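Local structure of DUF1904 domain-containing protein (Vibrio cholerae O1 biovar eltor str. N16961, 1U9D) at residues His18-Ala23 and Glu71-Gly76; Glu30-Thr35 and Asp91-Leu96; Val66-Glu71 and Ser101-Val106; Gln84-Ile89 and Val105-Leu110. The protein is of unknown function but folds as a small alpha/beta domain of the DUF1904 family, which belongs to the clan of macrophage migration inhibitory factor (MIF). All coordinates share one frame; numbering follows the deposited sequence.

Reading from the N terminus, strand 18-22 comes first and helix 26-44 follows; both wait for partners that arrive much later. Interaction 1 closes the first long loop, setting strand 69-74 antiparallel beside strand 18-22. Interaction 3 then lays strand 104-109 parallel to strand 69-74 on its other edge, with E71 common to both contacts. The connection between those two strands is helix 79-97, which interaction 2 packs on helix 26-44 and interaction 4 packs on strand 104-109. Interaction 2 crosses the other three along the chain, and interactions 1 and 3 cross as well, whereas interactions 1 and 4 follow in series. Together they tie one sheet to the two helices covering it.

Interaction 1: residues His18-Ala23 and Glu71-Gly76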
loop_
_atom_site.group_PDB
_atom_site.type_symbol
_atom_site.label_atom_id
_atom_site.label_comp_id
_atom_site.label_asym_id
_atom_site.label_seq_id
_atom_site.Cartn_x
_atom_site.Cartn_y
_atom_site.Cartn_z
ATOM N N HIS A 18 -7.466 -12.824 -9.070
ATOM C CA HIS A 18 -8.601 -13.467 -9.693
ATOM C C HIS A 18 -9.050 -14.572 -8.741
ATOM O O HIS A 18 -8.294 -15.497 -8.509
ATOM C CB HIS A 18 -8.173 -14.086 -11.030
ATOM C CG HIS A 18 -7.442 -13.141 -11.934
ATOM N ND1 HIS A 18 -8.077 -12.391 -12.901
ATOM C CD2 HIS A 18 -6.129 -12.815 -12.010
ATOM C CE1 HIS A 18 -7.187 -11.638 -13.527
ATOM N NE2 HIS A 18 -5.999 -11.877 -13.004
ATOM N N LEU A 19 -10.248 -14.461 -8.179
ATOM C CA LEU A 19 -10.762 -15.442 -7.233
ATOM C C LEU A 19 -11.653 -16.400 -7.975
ATOM O O LEU A 19 -12.587 -15.960 -8.659
ATOM C CB LEU A 19 -11.567 -14.768 -6.149
ATOM C CG LEU A 19 -10.706 -14.071 -5.091
ATOM C CD1 LEU A 19 -10.219 -12.738 -5.595
ATOM C CD2 LEU A 19 -11.529 -13.931 -3.831
ATOM N N ARG A 20 -11.409 -17.690 -7.806
ATOM C CA ARG A 20 -12.190 -18.723 -8.461
ATOM C C ARG A 20 -12.858 -19.589 -7.405
ATOM O O ARG A 20 -12.181 -20.123 -6.551
ATOM C CB ARG A 20 -11.305 -19.568 -9.342
ATOM C CG ARG A 20 -10.652 -18.792 -10.409
ATOM C CD ARG A 20 -9.828 -19.629 -11.354
ATOM N NE ARG A 20 -9.310 -18.762 -12.396
ATOM C CZ ARG A 20 -8.401 -19.110 -13.292
ATOM N NH1 ARG A 20 -7.870 -20.320 -13.281
ATOM N NH2 ARG A 20 -8.014 -18.208 -14.182
ATOM N N PHE A 21 -14.180 -19.688 -7.460
ATOM C CA PHE A 21 -14.954 -20.363 -6.454
ATOM C C PHE A 21 -15.346 -21.721 -6.969
ATOM O O PHE A 21 -16.031 -21.808 -7.984
ATOM C CB PHE A 21 -16.194 -19.527 -6.152
ATOM C CG PHE A 21 -15.886 -18.238 -5.466
ATOM C CD1 PHE A 21 -15.829 -18.176 -4.087
ATOM C CD2 PHE A 21 -15.588 -17.110 -6.196
ATOM C CE1 PHE A 21 -15.496 -16.978 -3.427
ATOM C CE2 PHE A 21 -15.251 -15.917 -5.551
ATOM C CZ PHE A 21 -15.220 -15.861 -4.154
ATOM N N ARG A 22 -14.910 -22.767 -6.283
ATOM C CA ARG A 22 -15.148 -24.141 -6.693
ATOM C C ARG A 22 -15.904 -24.870 -5.592
ATOM O O ARG A 22 -15.634 -24.651 -4.411
ATOM C CB ARG A 22 -13.837 -24.891 -6.854
ATOM C CG ARG A 22 -12.821 -24.265 -7.730
ATOM C CD ARG A 22 -11.820 -25.289 -8.272
ATOM N NE ARG A 22 -11.094 -24.602 -9.290
ATOM C CZ ARG A 22 -11.095 -24.907 -10.566
ATOM N NH1 ARG A 22 -11.740 -25.967 -11.030
ATOM N NH2 ARG A 22 -10.409 -24.145 -11.374
ATOM N N ALA A 23 -16.807 -25.768 -5.982
ATOM C CA ALA A 23 -17.560 -26.588 -5.024
ATOM C C ALA A 23 -18.342 -25.757 -4.015
ATOM O O ALA A 23 -18.459 -26.104 -2.837
ATOM C CB ALA A 23 -16.611 -27.574 -4.316
ATOM N N GLU A 71 -9.636 -20.526 -5.148
ATOM C CA GLU A 71 -8.308 -20.414 -5.700
ATOM C C GLU A 71 -8.098 -18.938 -5.950
ATOM O O GLU A 71 -9.006 -18.277 -6.457
ATOM C CB GLU A 71 -8.202 -21.132 -7.026
ATOM C CG GLU A 71 -8.121 -22.640 -6.966
ATOM C CD GLU A 71 -8.067 -23.238 -8.361
ATOM O OE1 GLU A 71 -8.774 -22.724 -9.254
ATOM O OE2 GLU A 71 -7.304 -24.193 -8.570
ATOM N N VAL A 72 -6.932 -18.427 -5.590
ATOM C CA VAL A 72 -6.611 -17.006 -5.801
ATOM C C VAL A 72 -5.415 -17.011 -6.718
ATOM O O VAL A 72 -4.342 -17.488 -6.351
ATOM C CB VAL A 72 -6.293 -16.291 -4.516
ATOM C CG1 VAL A 72 -5.908 -14.841 -4.765
ATOM C CG2 VAL A 72 -7.473 -16.361 -3.552
ATOM N N LEU A 73 -5.598 -16.557 -7.946
ATOM C CA LEU A 73 -4.494 -16.449 -8.867
ATOM C C LEU A 73 -4.047 -15.005 -8.807
ATOM O O LEU A 73 -4.856 -14.103 -8.996
ATOM C CB LEU A 73 -4.893 -16.823 -10.273
ATOM C CG LEU A 73 -5.121 -18.323 -10.405
ATOM C CD1 LEU A 73 -6.559 -18.649 -10.128
ATOM C CD2 LEU A 73 -4.679 -18.810 -11.801
ATOM N N TRP A 74 -2.790 -14.775 -8.465
ATOM C CA TRP A 74 -2.353 -13.390 -8.265
ATOM C C TRP A 74 -0.864 -13.205 -8.436
ATOM O O TRP A 74 -0.170 -14.163 -8.608
ATOM C CB TRP A 74 -2.808 -12.915 -6.887
ATOM C CG TRP A 74 -2.067 -13.513 -5.711
ATOM C CD1 TRP A 74 -1.278 -14.637 -5.687
ATOM C CD2 TRP A 74 -2.074 -13.010 -4.378
ATOM N NE1 TRP A 74 -0.780 -14.839 -4.421
ATOM C CE2 TRP A 74 -1.251 -13.848 -3.601
ATOM C CE3 TRP A 74 -2.692 -11.917 -3.760
ATOM C CZ2 TRP A 74 -1.032 -13.630 -2.251
ATOM C CZ3 TRP A 74 -2.471 -11.696 -2.424
ATOM C CH2 TRP A 74 -1.654 -12.555 -1.681
ATOM N N PHE A 75 -0.367 -11.974 -8.371
ATOM C CA PHE A 75 1.088 -11.750 -8.460
ATOM C C PHE A 75 1.848 -11.986 -7.176
ATOM O O PHE A 75 3.095 -11.992 -7.171
ATOM C CB PHE A 75 1.389 -10.319 -8.921
ATOM C CG PHE A 75 0.945 -10.021 -10.314
ATOM C CD1 PHE A 75 1.149 -10.923 -11.319
ATOM C CD2 PHE A 75 0.362 -8.792 -10.626
ATOM C CE1 PHE A 75 0.761 -10.638 -12.625
ATOM C CE2 PHE A 75 -0.016 -8.492 -11.930
ATOM C CZ PHE A 75 0.161 -9.416 -12.920
ATOM N N GLY A 76 1.139 -12.134 -6.068
ATOM C CA GLY A 76 1.812 -12.403 -4.815
ATOM C C GLY A 76 1.827 -11.168 -3.913
ATOM O O GLY A 76 1.980 -10.027 -4.359
#
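Four backbone hydrogen bonds zip strand 18-22 to strand 71-74. H18 N gives its hydrogen to L73 O at 2.9 Å, nearly straight at 172°, and L73 N returns the bond to H18 O; R20 and E71 repeat the exchange, R20 N meeting E71 O at 2.8 Å. All four donors lie in the plane of the carbonyl they reach. Between these two hydrogen-bonded pairs sits the non-hydrogen-bonded pair L19 and V72, where L19 CA leans on E71 O in a CA-H...O contact of 3.4 Å. This is the antiparallel centre of a four-stranded mixed sheet, in the order 52-55, 18-22, 69-74, 104-109.

A salt bridge between R22 and E71 lies on the face carrying H18, R20, E71 and L73. The E71 chain runs extended beyond CG and presents OE1 to R22, whose NE and NH2 both stand 3.0 Å from E71 OE1, the NE bond being weak. The guanidinium is turned 78° from the carboxylate, and NH2 reaches OE1 from above the carboxylate plane. On the imidazole of H18, ND1 is hydrogen-bonded to T52 OG1 in the neighbouring strand.

The remaining side-chain packing has two parts. L73 CD1 lies over one face of the R20 guanidinium, 3.6 Å from R20 NE, while on the helix-covered face the apolar pair L19 CG and V72 CG2 meets at 4.3 Å.

Interaction 2: residues Glu30-Thr35 and Asp91-Leu96; sequences ESLVPT and DQIRQL
L32 reaches out from helix 30-35 and has the largest share of this contact, a buried leucine whose branches fit among three residues of helix 91-96. At its root, L32 CB lies 4.2 Å from L96 CD1. One bond further, L32 CG comes closer to the same methyl, L96 CD1, at 3.7 Å. Here the side chain forks. CD1 goes to I93, and the 3.4 Å between L32 CD1 and I93 CG1 is a close squeeze for two carbons; I93 CD1 is beside it. L32 CD2 turns instead to Q92, touching its CB at 4.0 Å. An unusual first torsion, chi1 -128°, sets the fork in this direction. T35, one turn further along, brings its hydroxyl up to the end of Q92, and S31 CB brushes L96 CD1 on the other side of L32. The segments run roughly antiparallel, at 143°, with axes 10.3 Å apart. L32 also touches F21 of strand 18-22, and I93 touches V70 and L103, so the helix pair rests against the sheet.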
loop_
_atom_site.group_PDB
_atom_site.type_symbol
_atom_site.label_atom_id
_atom_site.label_comp_id
_atom_site.label_asym_id
_atom_site.label_seq_id
_atom_site.Cartn_x
_atom_site.Cartn_y
_atom_site.Cartn_z
ATOM N N GLU A 30 -22.964 -15.616 -5.094
ATOM C CA GLU A 30 -23.630 -14.385 -5.560
ATOM C C GLU A 30 -23.774 -13.385 -4.426
ATOM O O GLU A 30 -23.672 -12.176 -4.646
ATOM C CB GLU A 30 -25.028 -14.700 -6.096
ATOM C CG GLU A 30 -25.030 -15.391 -7.444
ATOM C CD GLU A 30 -26.420 -15.860 -7.883
ATOM O OE1 GLU A 30 -27.335 -16.016 -7.027
ATOM O OE2 GLU A 30 -26.598 -16.093 -9.101
ATOM N N SER A 31 -24.046 -13.903 -3.235
ATOM C CA SER A 31 -24.147 -13.112 -2.018
ATOM C C SER A 31 -22.797 -12.645 -1.497
ATOM O O SER A 31 -22.682 -11.545 -0.956
ATOM C CB SER A 31 -24.825 -13.932 -0.917
ATOM O OG SER A 31 -26.081 -14.438 -1.362
ATOM N N LEU A 32 -21.792 -13.499 -1.656
ATOM C CA LEU A 32 -20.444 -13.299 -1.148
ATOM C C LEU A 32 -19.670 -12.209 -1.878
ATOM O O LEU A 32 -18.859 -11.499 -1.288
ATOM C CB LEU A 32 -19.659 -14.576 -1.369
ATOM C CG LEU A 32 -18.950 -15.165 -0.191
ATOM C CD1 LEU A 32 -18.632 -16.586 -0.536
ATOM C CD2 LEU A 32 -17.711 -14.362 0.074
ATOM N N VAL A 33 -19.880 -12.118 -3.179
ATOM C CA VAL A 33 -18.953 -11.371 -4.012
ATOM C C VAL A 33 -18.972 -9.893 -3.627
ATOM O O VAL A 33 -17.920 -9.341 -3.373
ATOM C CB VAL A 33 -19.189 -11.596 -5.507
ATOM C CG1 VAL A 33 -18.513 -10.461 -6.330
ATOM C CG2 VAL A 33 -18.615 -12.949 -5.932
ATOM N N PRO A 34 -20.135 -9.255 -3.504
ATOM C CA PRO A 34 -20.139 -7.833 -3.113
ATOM C C PRO A 34 -19.503 -7.546 -1.767
ATOM O O PRO A 34 -18.800 -6.558 -1.631
ATOM C CB PRO A 34 -21.623 -7.465 -3.035
ATOM C CG PRO A 34 -22.374 -8.572 -3.718
ATOM C CD PRO A 34 -21.491 -9.777 -3.731
ATOM N N THR A 35 -19.735 -8.397 -0.782
ATOM C CA THR A 35 -19.146 -8.155 0.521
ATOM C C THR A 35 -17.651 -8.440 0.521
ATOM O O THR A 35 -16.876 -7.742 1.183
ATOM C CB THR A 35 -19.883 -8.963 1.616
ATOM O OG1 THR A 35 -19.777 -10.360 1.350
ATOM C CG2 THR A 35 -21.358 -8.712 1.553
ATOM N N ASP A 91 -13.710 -16.220 6.808
ATOM C CA ASP A 91 -14.696 -15.616 7.692
ATOM C C ASP A 91 -15.993 -15.228 6.981
ATOM O O ASP A 91 -17.082 -15.528 7.473
ATOM C CB ASP A 91 -14.061 -14.434 8.440
ATOM C CG ASP A 91 -13.168 -14.894 9.599
ATOM O OD1 ASP A 91 -13.239 -16.099 9.963
ATOM O OD2 ASP A 91 -12.361 -14.145 10.211
ATOM N N GLN A 92 -15.906 -14.637 5.798
ATOM C CA GLN A 92 -17.116 -14.350 5.036
ATOM C C GLN A 92 -17.874 -15.595 4.586
ATOM O O GLN A 92 -19.099 -15.671 4.728
ATOM C CB GLN A 92 -16.776 -13.465 3.853
ATOM C CG GLN A 92 -16.290 -12.100 4.327
ATOM C CD GLN A 92 -16.666 -10.969 3.405
ATOM O OE1 GLN A 92 -16.256 -9.829 3.634
ATOM N NE2 GLN A 92 -17.411 -11.270 2.351
ATOM N N ILE A 93 -17.159 -16.595 4.076
ATOM C CA ILE A 93 -17.793 -17.850 3.704
ATOM C C ILE A 93 -18.451 -18.523 4.924
ATOM O O ILE A 93 -19.528 -19.083 4.799
ATOM C CB ILE A 93 -16.790 -18.810 2.992
ATOM C CG1 ILE A 93 -16.813 -18.591 1.481
ATOM C CG2 ILE A 93 -17.139 -20.254 3.233
ATOM C CD1 ILE A 93 -15.610 -17.910 0.938
ATOM N N ARG A 94 -17.822 -18.455 6.086
ATOM C CA ARG A 94 -18.387 -19.072 7.296
ATOM C C ARG A 94 -19.709 -18.456 7.715
ATOM O O ARG A 94 -20.608 -19.141 8.228
ATOM C CB ARG A 94 -17.398 -18.998 8.440
ATOM C CG ARG A 94 -16.241 -19.920 8.194
ATOM C CD ARG A 94 -15.483 -20.346 9.377
ATOM N NE ARG A 94 -15.013 -21.719 9.218
ATOM C CZ ARG A 94 -13.982 -22.232 9.873
ATOM N NH1 ARG A 94 -13.299 -21.500 10.748
ATOM N NH2 ARG A 94 -13.632 -23.493 9.659
ATOM N N GLN A 95 -19.826 -17.161 7.478
ATOM C CA GLN A 95 -21.069 -16.449 7.690
ATOM C C GLN A 95 -22.239 -17.007 6.912
ATOM O O GLN A 95 -23.356 -16.980 7.391
ATOM C CB GLN A 95 -20.884 -14.994 7.288
ATOM C CG GLN A 95 -21.946 -14.096 7.816
ATOM C CD GLN A 95 -21.336 -12.938 8.547
ATOM O OE1 GLN A 95 -20.854 -12.000 7.911
ATOM N NE2 GLN A 95 -21.316 -13.005 9.884
ATOM N N LEU A 96 -21.988 -17.487 5.700
ATOM C CA LEU A 96 -23.053 -17.996 4.847
ATOM C C LEU A 96 -23.182 -19.516 4.915
ATOM O O LEU A 96 -24.257 -20.033 4.664
ATOM C CB LEU A 96 -22.826 -17.542 3.407
ATOM C CG LEU A 96 -22.575 -16.035 3.302
ATOM C CD1 LEU A 96 -21.949 -15.654 1.963
ATOM C CD2 LEU A 96 -23.864 -15.275 3.528
#

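Interaction 3: residues Val66-Glu71 and Ser101-Val106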
loop_
_atom_site.group_PDB
_atom_site.type_symbol
_atom_site.label_atom_id
_atom_site.label_comp_id
_atom_site.label_asym_id
_atom_site.label_seq_id
_atom_site.Cartn_x
_atom_site.Cartn_y
_atom_site.Cartn_z
ATOM N N VAL A 66 -17.443 -33.062 -0.456
ATOM C CA VAL A 66 -16.570 -32.113 -1.094
ATOM C C VAL A 66 -16.644 -30.815 -0.306
ATOM O O VAL A 66 -17.735 -30.329 -0.036
ATOM C CB VAL A 66 -17.042 -31.797 -2.519
ATOM C CG1 VAL A 66 -16.077 -30.831 -3.146
ATOM C CG2 VAL A 66 -17.164 -33.063 -3.354
ATOM N N TYR A 67 -15.500 -30.243 0.023
ATOM C CA TYR A 67 -15.475 -28.974 0.734
ATOM C C TYR A 67 -15.242 -27.833 -0.239
ATOM O O TYR A 67 -14.596 -28.017 -1.258
ATOM C CB TYR A 67 -14.398 -28.988 1.795
ATOM C CG TYR A 67 -14.678 -30.006 2.867
ATOM C CD1 TYR A 67 -15.596 -29.731 3.879
ATOM C CD2 TYR A 67 -14.084 -31.256 2.837
ATOM C CE1 TYR A 67 -15.892 -30.661 4.858
ATOM C CE2 TYR A 67 -14.370 -32.203 3.823
ATOM C CZ TYR A 67 -15.277 -31.895 4.826
ATOM O OH TYR A 67 -15.576 -32.809 5.808
ATOM N N PRO A 68 -15.742 -26.662 0.082
ATOM C CA PRO A 68 -15.572 -25.515 -0.818
ATOM C C PRO A 68 -14.115 -25.085 -0.954
ATOM O O PRO A 68 -13.312 -25.286 -0.047
ATOM C CB PRO A 68 -16.466 -24.456 -0.202
ATOM C CG PRO A 68 -16.690 -24.842 1.164
ATOM C CD PRO A 68 -16.458 -26.301 1.319
HETATM N N MSE A 69 -13.744 -24.560 -2.122
HETATM C CA MSE A 69 -12.394 -24.071 -2.324
HETATM C C MSE A 69 -12.401 -22.779 -3.103
HETATM O O MSE A 69 -13.163 -22.655 -4.055
HETATM C CB MSE A 69 -11.555 -25.046 -3.102
HETATM C CG MSE A 69 -10.128 -24.530 -3.326
HETATM SE SE MSE A 69 -9.185 -25.699 -4.494
HETATM C CE MSE A 69 -8.365 -26.855 -3.101
ATOM N N VAL A 70 -11.529 -21.859 -2.702
ATOM C CA VAL A 70 -11.331 -20.621 -3.423
ATOM C C VAL A 70 -9.871 -20.629 -3.849
ATOM O O VAL A 70 -8.983 -20.772 -3.003
ATOM C CB VAL A 70 -11.588 -19.401 -2.549
ATOM C CG1 VAL A 70 -11.360 -18.110 -3.352
ATOM C CG2 VAL A 70 -12.989 -19.460 -1.960
ATOM N N GLU A 71 -9.636 -20.526 -5.148
ATOM C CA GLU A 71 -8.308 -20.414 -5.700
ATOM C C GLU A 71 -8.098 -18.938 -5.950
ATOM O O GLU A 71 -9.006 -18.277 -6.457
ATOM C CB GLU A 71 -8.202 -21.132 -7.026
ATOM C CG GLU A 71 -8.121 -22.640 -6.966
ATOM C CD GLU A 71 -8.067 -23.238 -8.361
ATOM O OE1 GLU A 71 -8.774 -22.724 -9.254
ATOM O OE2 GLU A 71 -7.304 -24.193 -8.570
ATOM N N SER A 101 -17.673 -25.112 8.723
ATOM C CA SER A 101 -17.465 -25.547 7.348
ATOM C C SER A 101 -15.967 -25.502 7.161
ATOM O O SER A 101 -15.293 -24.795 7.895
ATOM C CB SER A 101 -18.164 -24.600 6.363
ATOM O OG SER A 101 -17.845 -23.239 6.644
ATOM N N HIS A 102 -15.432 -26.255 6.212
ATOM C CA HIS A 102 -13.977 -26.394 6.101
ATOM C C HIS A 102 -13.333 -25.822 4.818
ATOM O O HIS A 102 -12.788 -26.547 4.001
ATOM C CB HIS A 102 -13.634 -27.867 6.271
ATOM C CG HIS A 102 -13.969 -28.388 7.631
ATOM N ND1 HIS A 102 -13.419 -27.856 8.778
ATOM C CD2 HIS A 102 -14.826 -29.354 8.033
ATOM C CE1 HIS A 102 -13.904 -28.494 9.831
ATOM N NE2 HIS A 102 -14.763 -29.406 9.405
ATOM N N LEU A 103 -13.368 -24.514 4.679
ATOM C CA LEU A 103 -12.988 -23.872 3.434
ATOM C C LEU A 103 -11.494 -24.032 3.162
ATOM O O LEU A 103 -10.688 -23.826 4.060
ATOM C CB LEU A 103 -13.321 -22.382 3.488
ATOM C CG LEU A 103 -13.000 -21.609 2.203
ATOM C CD1 LEU A 103 -13.980 -21.918 1.107
ATOM C CD2 LEU A 103 -12.953 -20.107 2.461
ATOM N N ALA A 104 -11.139 -24.385 1.928
ATOM C CA ALA A 104 -9.758 -24.317 1.467
ATOM C C ALA A 104 -9.567 -23.011 0.670
ATOM O O ALA A 104 -10.413 -22.658 -0.130
ATOM C CB ALA A 104 -9.444 -25.494 0.571
ATOM N N VAL A 105 -8.474 -22.298 0.888
ATOM C CA VAL A 105 -8.152 -21.107 0.091
ATOM C C VAL A 105 -6.749 -21.373 -0.402
ATOM O O VAL A 105 -5.848 -21.619 0.407
ATOM C CB VAL A 105 -8.163 -19.819 0.908
ATOM C CG1 VAL A 105 -7.708 -18.649 0.031
ATOM C CG2 VAL A 105 -9.541 -19.513 1.518
ATOM N N VAL A 106 -6.531 -21.352 -1.703
ATOM C CA VAL A 106 -5.211 -21.702 -2.234
ATOM C C VAL A 106 -4.716 -20.569 -3.134
ATOM O O VAL A 106 -5.451 -20.134 -4.007
ATOM C CB VAL A 106 -5.263 -23.046 -3.030
ATOM C CG1 VAL A 106 -6.096 -22.970 -4.202
ATOM C CG2 VAL A 106 -3.872 -23.457 -3.481
#
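Three backbone hydrogen bonds join the segments in parallel. A104 N points at P68 O, 3.1 Å away and almost perfectly straight at 177°; V70 N takes A104 O at 2.9 Å; and V106 N meets V70 O at 2.8 Å, nearly along the C=O axis. CA-H...O contacts from M69, V105 and E71 lie among them. Beyond the strands, Y67 and H102 point the same way and form an offset edge-to-face pair, the H102 edge toward the Y67 face with planes at 74°. On the side of M69 and E71, V106 CG1 occupies the crowded position between backbone N and carbonyl carbon (chi1 64°), where it touches E71 CG at 3.4 Å and M69 SE of the selenomethionine at 4.1 Å. On the other side, L103 CD1 packs on P68 CB at 3.8 Å and on V70 CG2. These are the two parallel strands of a beta-alpha-beta crossover: helix 79-97 connects them and packs I89 and I93 on L103, while strand 18-22 flanks strand 69-74 on its far edge.

Interaction 4: residues Gln84-Ile89 and Val105-Leu110; sequences QIAQVI and VVFIPL
The phenyl ring of F107 meets helix 84-89 with its rim. I85 CG2 lies in the ring plane, 3.9 Å from F107 CZ, and the backbone A86 N is also near that plane, 4.0 Å from the same CZ. Around the rim, A86 CB touches F107 CE2 at 4.1 Å. The ring also meets that of W74 in the adjacent strand, the planes inclined at about 45°. With CG anti to its own carbonyl carbon (chi1 -66°), F107 leaves the strand toward the helix, and the rim of its ring reaches it.

Two residues back on the same face of the strand, V105 makes the second point of contact. Its CG2, anti to the carbonyl carbon, meets I89 CG2 at 3.9 Å, and V105 CG1 stands 4.2 Å from I89 CD1. A86 fits between the two sites, its small CB able to touch both. Helix and strand belong to one beta-alpha-beta unit, with their axes 9.3 Å apart and running at 141°; I85 and I89 also reach strand 69-74 through W74 and V70.

Carbon-to-carbon touches dominate here, and what binds the helix to the strand is therefore the burial of methyl groups and an aromatic rim, with shape rather than directed bonding fixing how they sit.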
loop_
_atom_site.group_PDB
_atom_site.type_symbol
_atom_site.label_atom_id
_atom_site.label_comp_id
_atom_site.label_asym_id
_atom_site.label_seq_id
_atom_site.Cartn_x
_atom_site.Cartn_y
_atom_site.Cartn_z
ATOM N N GLN A 84 -3.732 -12.890 5.973
ATOM C CA GLN A 84 -4.897 -12.061 6.290
ATOM C C GLN A 84 -6.012 -12.214 5.274
ATOM O O GLN A 84 -7.197 -12.251 5.618
ATOM C CB GLN A 84 -4.481 -10.591 6.395
ATOM C CG GLN A 84 -3.975 -10.216 7.781
ATOM C CD GLN A 84 -5.069 -9.577 8.599
ATOM O OE1 GLN A 84 -5.414 -8.399 8.384
ATOM N NE2 GLN A 84 -5.667 -10.356 9.495
ATOM N N ILE A 85 -5.630 -12.321 4.006
ATOM C CA ILE A 85 -6.612 -12.495 2.950
ATOM C C ILE A 85 -7.335 -13.793 3.109
ATOM O O ILE A 85 -8.546 -13.855 2.930
ATOM C CB ILE A 85 -5.970 -12.420 1.558
ATOM C CG1 ILE A 85 -5.405 -11.041 1.299
ATOM C CG2 ILE A 85 -7.010 -12.772 0.484
ATOM C CD1 ILE A 85 -4.397 -11.021 0.186
ATOM N N ALA A 86 -6.583 -14.850 3.380
ATOM C CA ALA A 86 -7.158 -16.143 3.615
ATOM C C ALA A 86 -8.146 -16.053 4.767
ATOM O O ALA A 86 -9.216 -16.636 4.718
ATOM C CB ALA A 86 -6.072 -17.148 3.926
ATOM N N GLN A 87 -7.788 -15.326 5.806
ATOM C CA GLN A 87 -8.692 -15.201 6.956
ATOM C C GLN A 87 -9.991 -14.443 6.624
ATOM O O GLN A 87 -11.065 -14.871 7.041
ATOM C CB GLN A 87 -7.973 -14.607 8.160
ATOM C CG GLN A 87 -8.655 -14.867 9.522
ATOM C CD GLN A 87 -8.761 -16.358 9.864
ATOM O OE1 GLN A 87 -7.756 -16.990 10.212
ATOM N NE2 GLN A 87 -9.973 -16.925 9.742
ATOM N N VAL A 88 -9.908 -13.381 5.829
ATOM C CA VAL A 88 -11.106 -12.632 5.394
ATOM C C VAL A 88 -12.079 -13.491 4.572
ATOM O O VAL A 88 -13.283 -13.540 4.840
ATOM C CB VAL A 88 -10.730 -11.391 4.566
ATOM C CG1 VAL A 88 -11.991 -10.778 3.891
ATOM C CG2 VAL A 88 -10.009 -10.371 5.430
ATOM N N ILE A 89 -11.544 -14.202 3.586
ATOM C CA ILE A 89 -12.343 -15.044 2.717
ATOM C C ILE A 89 -13.007 -16.122 3.556
ATOM O O ILE A 89 -14.164 -16.416 3.388
ATOM C CB ILE A 89 -11.466 -15.685 1.611
ATOM C CG1 ILE A 89 -11.003 -14.627 0.612
ATOM C CG2 ILE A 89 -12.234 -16.744 0.864
ATOM C CD1 ILE A 89 -9.939 -15.132 -0.410
ATOM N N VAL A 105 -8.474 -22.298 0.888
ATOM C CA VAL A 105 -8.152 -21.107 0.091
ATOM C C VAL A 105 -6.749 -21.373 -0.402
ATOM O O VAL A 105 -5.848 -21.619 0.407
ATOM C CB VAL A 105 -8.163 -19.819 0.908
ATOM C CG1 VAL A 105 -7.708 -18.649 0.031
ATOM C CG2 VAL A 105 -9.541 -19.513 1.518
ATOM N N VAL A 106 -6.531 -21.352 -1.703
ATOM C CA VAL A 106 -5.211 -21.702 -2.234
ATOM C C VAL A 106 -4.716 -20.569 -3.134
ATOM O O VAL A 106 -5.451 -20.134 -4.007
ATOM C CB VAL A 106 -5.263 -23.046 -3.030
ATOM C CG1 VAL A 106 -6.096 -22.970 -4.202
ATOM C CG2 VAL A 106 -3.872 -23.457 -3.481
ATOM N N PHE A 107 -3.502 -20.094 -2.923
ATOM C CA PHE A 107 -2.971 -19.008 -3.714
ATOM C C PHE A 107 -2.031 -19.591 -4.763
ATOM O O PHE A 107 -1.204 -20.430 -4.454
ATOM C CB PHE A 107 -2.252 -18.023 -2.795
ATOM C CG PHE A 107 -3.159 -17.312 -1.837
ATOM C CD1 PHE A 107 -3.593 -16.026 -2.093
ATOM C CD2 PHE A 107 -3.568 -17.913 -0.662
ATOM C CE1 PHE A 107 -4.444 -15.386 -1.205
ATOM C CE2 PHE A 107 -4.408 -17.273 0.214
ATOM C CZ PHE A 107 -4.848 -15.990 -0.069
ATOM N N ILE A 108 -2.167 -19.166 -6.009
ATOM C CA ILE A 108 -1.294 -19.620 -7.061
ATOM C C ILE A 108 -0.590 -18.392 -7.631
ATOM O O ILE A 108 -1.247 -17.513 -8.118
ATOM C CB ILE A 108 -2.082 -20.377 -8.127
ATOM C CG1 ILE A 108 -2.622 -21.700 -7.530
ATOM C CG2 ILE A 108 -1.194 -20.682 -9.339
ATOM C CD1 ILE A 108 -3.852 -22.189 -8.179
ATOM N N PRO A 109 0.730 -18.323 -7.505
ATOM C CA PRO A 109 1.507 -17.187 -8.011
ATOM C C PRO A 109 1.604 -17.166 -9.535
ATOM O O PRO A 109 1.877 -18.181 -10.156
ATOM C CB PRO A 109 2.890 -17.431 -7.400
ATOM C CG PRO A 109 2.983 -18.890 -7.329
ATOM C CD PRO A 109 1.612 -19.303 -6.850
ATOM N N LEU A 110 1.341 -16.003 -10.124
ATOM C CA LEU A 110 1.562 -15.734 -11.528
ATOM C C LEU A 110 2.775 -14.811 -11.624
ATOM O O LEU A 110 3.022 -13.999 -10.731
ATOM C CB LEU A 110 0.372 -14.999 -12.119
ATOM C CG LEU A 110 -0.971 -15.742 -12.115
ATOM C CD1 LEU A 110 -2.088 -14.807 -12.513
ATOM C CD2 LEU A 110 -0.903 -16.928 -13.061
#